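Local coordinates for MetRS related protein (Pyrococcus horikoshii, PDB 2CWP) that probably binds tRNA through an OB-type domain related to that of methionyl-tRNA synthetase, and so may serve the charging of tRNA with methionine, at residues R46-G51 with V80-M85. Residues are numbered along the deposited sequence; the frame is centred on the assembly and turned at random.
Sequences RTIVTG and VESQGM
The hydroxyl OG of S82 is gripped twice: it donates to a bridging water, 2.6 Å from OG to the water oxygen, and accepts a weak, nearly straight bond from V49 N at 3.3 Å. The same water donates to V49 O and to G84 O, tying both segments to one solvent molecule. A chi1 of 174° sets OG anti to its own backbone N and brings it to V49 N. Q83 makes a shorter link, since its N donates to T47 O at 2.7 Å (179° at the hydrogen), while its side-chain OE1 accepts T47 N on a lone pair at 2.9 Å, so both backbone polar groups of T47 are met by one residue. The R46 guanidinium lays one face over the backbone O of Q83, which lies 3.0 Å above the guanidinium plane, offset toward its rim, without hydrogen-bond geometry. An alanine in place of R46 removes the guanidinium and its weak bond to V70 O, and would probably leave Q83 O without this cover. Apolar packing flanks these bonds: V49 CG2 meets V80 CG1 at 3.7 Å, and I48 CD1 rests 3.8 Å from G84 CA. The strand axes cross at 100°, so 80-82 lies across 46-50 rather than pairing along it. In this OB-type tRNA-binding domain, strand 46-50 pairs with 35-40, strand 80-82 with 75-77, and M85 begins strand 85-86, antiparallel to 65-69.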
loop_
_atom_site.group_PDB
_atom_site.type_symbol
_atom_site.label_atom_id
_atom_site.label_comp_id
_atom_site.label_asym_id
_atom_site.label_seq_id
_atom_site.Cartn_x
_atom_site.Cartn_y
_atom_site.Cartn_z
ATOM N N ARG A 46 8.031 -6.405 3.310
ATOM C CA ARG A 46 6.796 -7.104 2.985
ATOM C C ARG A 46 6.463 -6.998 1.507
ATOM O O ARG A 46 6.864 -6.050 0.829
ATOM C CB ARG A 46 5.647 -6.544 3.815
ATOM C CG ARG A 46 6.053 -6.255 5.233
ATOM C CD ARG A 46 4.860 -6.086 6.136
ATOM N NE ARG A 46 4.081 -7.313 6.218
ATOM C CZ ARG A 46 3.123 -7.513 7.110
ATOM N NH1 ARG A 46 2.843 -6.560 7.989
ATOM N NH2 ARG A 46 2.448 -8.656 7.123
ATOM N N THR A 47 5.736 -7.987 1.013
ATOM C CA THR A 47 5.325 -8.014 -0.376
ATOM C C THR A 47 3.890 -7.563 -0.395
ATOM O O THR A 47 3.032 -8.155 0.266
ATOM C CB THR A 47 5.436 -9.431 -0.964
ATOM O OG1 THR A 47 6.812 -9.832 -0.943
ATOM C CG2 THR A 47 4.919 -9.469 -2.404
ATOM N N ILE A 48 3.630 -6.502 -1.148
ATOM C CA ILE A 48 2.291 -5.955 -1.224
ATOM C C ILE A 48 1.829 -5.736 -2.652
ATOM O O ILE A 48 2.520 -5.109 -3.455
ATOM C CB ILE A 48 2.213 -4.618 -0.447
ATOM C CG1 ILE A 48 2.363 -4.903 1.053
ATOM C CG2 ILE A 48 0.901 -3.889 -0.765
ATOM C CD1 ILE A 48 2.437 -3.672 1.929
ATOM N N VAL A 49 0.644 -6.253 -2.954
ATOM C CA VAL A 49 0.060 -6.110 -4.274
ATOM C C VAL A 49 -0.975 -4.974 -4.297
ATOM O O VAL A 49 -1.768 -4.822 -3.367
ATOM C CB VAL A 49 -0.616 -7.436 -4.708
ATOM C CG1 VAL A 49 -1.241 -7.283 -6.088
ATOM C CG2 VAL A 49 0.412 -8.568 -4.702
ATOM N N THR A 50 -0.941 -4.171 -5.357
ATOM C CA THR A 50 -1.889 -3.072 -5.553
ATOM C C THR A 50 -2.351 -3.178 -7.011
ATOM O O THR A 50 -1.565 -3.540 -7.881
ATOM C CB THR A 50 -1.225 -1.686 -5.304
ATOM O OG1 THR A 50 -2.193 -0.648 -5.484
ATOM C CG2 THR A 50 -0.070 -1.465 -6.269
ATOM N N GLY A 51 -3.616 -2.874 -7.288
ATOM C CA GLY A 51 -4.106 -2.993 -8.653
ATOM C C GLY A 51 -4.426 -1.672 -9.326
ATOM O O GLY A 51 -5.541 -1.460 -9.786
ATOM N N VAL A 80 0.208 -14.438 -6.069
ATOM C CA VAL A 80 1.145 -13.617 -5.304
ATOM C C VAL A 80 0.608 -13.309 -3.909
ATOM O O VAL A 80 -0.501 -12.800 -3.748
ATOM C CB VAL A 80 1.454 -12.286 -6.015
ATOM C CG1 VAL A 80 2.545 -11.551 -5.264
ATOM C CG2 VAL A 80 1.874 -12.543 -7.443
ATOM N N GLU A 81 1.415 -13.627 -2.906
ATOM C CA GLU A 81 1.047 -13.406 -1.516
ATOM C C GLU A 81 1.208 -11.935 -1.152
ATOM O O GLU A 81 2.318 -11.412 -1.139
ATOM C CB GLU A 81 1.932 -14.279 -0.612
ATOM C CG GLU A 81 1.694 -14.153 0.894
ATOM C CD GLU A 81 0.426 -14.852 1.362
ATOM O OE1 GLU A 81 -0.671 -14.428 0.943
ATOM O OE2 GLU A 81 0.524 -15.826 2.148
ATOM N N SER A 82 0.091 -11.269 -0.874
ATOM C CA SER A 82 0.108 -9.865 -0.487
ATOM C C SER A 82 0.020 -9.781 1.042
ATOM O O SER A 82 -0.939 -10.256 1.642
ATOM C CB SER A 82 -1.074 -9.132 -1.121
ATOM O OG SER A 82 -1.145 -7.799 -0.650
ATOM N N GLN A 83 1.020 -9.170 1.667
ATOM C CA GLN A 83 1.052 -9.052 3.126
ATOM C C GLN A 83 0.698 -7.643 3.628
ATOM O O GLN A 83 1.228 -7.191 4.646
ATOM C CB GLN A 83 2.449 -9.412 3.641
ATOM C CG GLN A 83 3.037 -10.702 3.090
ATOM C CD GLN A 83 4.499 -10.858 3.457
ATOM O OE1 GLN A 83 5.353 -10.104 2.993
ATOM N NE2 GLN A 83 4.793 -11.834 4.306
ATOM N N GLY A 84 -0.184 -6.956 2.916
ATOM C CA GLY A 84 -0.574 -5.618 3.321
ATOM C C GLY A 84 -1.355 -4.930 2.229
ATOM O O GLY A 84 -1.782 -5.561 1.268
ATOM N N MET A 85 -1.537 -3.622 2.351
ATOM C CA MET A 85 -2.289 -2.913 1.341
ATOM C C MET A 85 -1.948 -1.427 1.259
ATOM O O MET A 85 -1.974 -0.717 2.265
ATOM C CB MET A 85 -3.773 -3.106 1.612
ATOM C CG MET A 85 -4.675 -2.489 0.593
ATOM S SD MET A 85 -6.382 -2.982 0.915
ATOM C CE MET A 85 -6.720 -2.001 2.395
HETATM O O HOH W 1 -3.082 -6.080 -0.991
#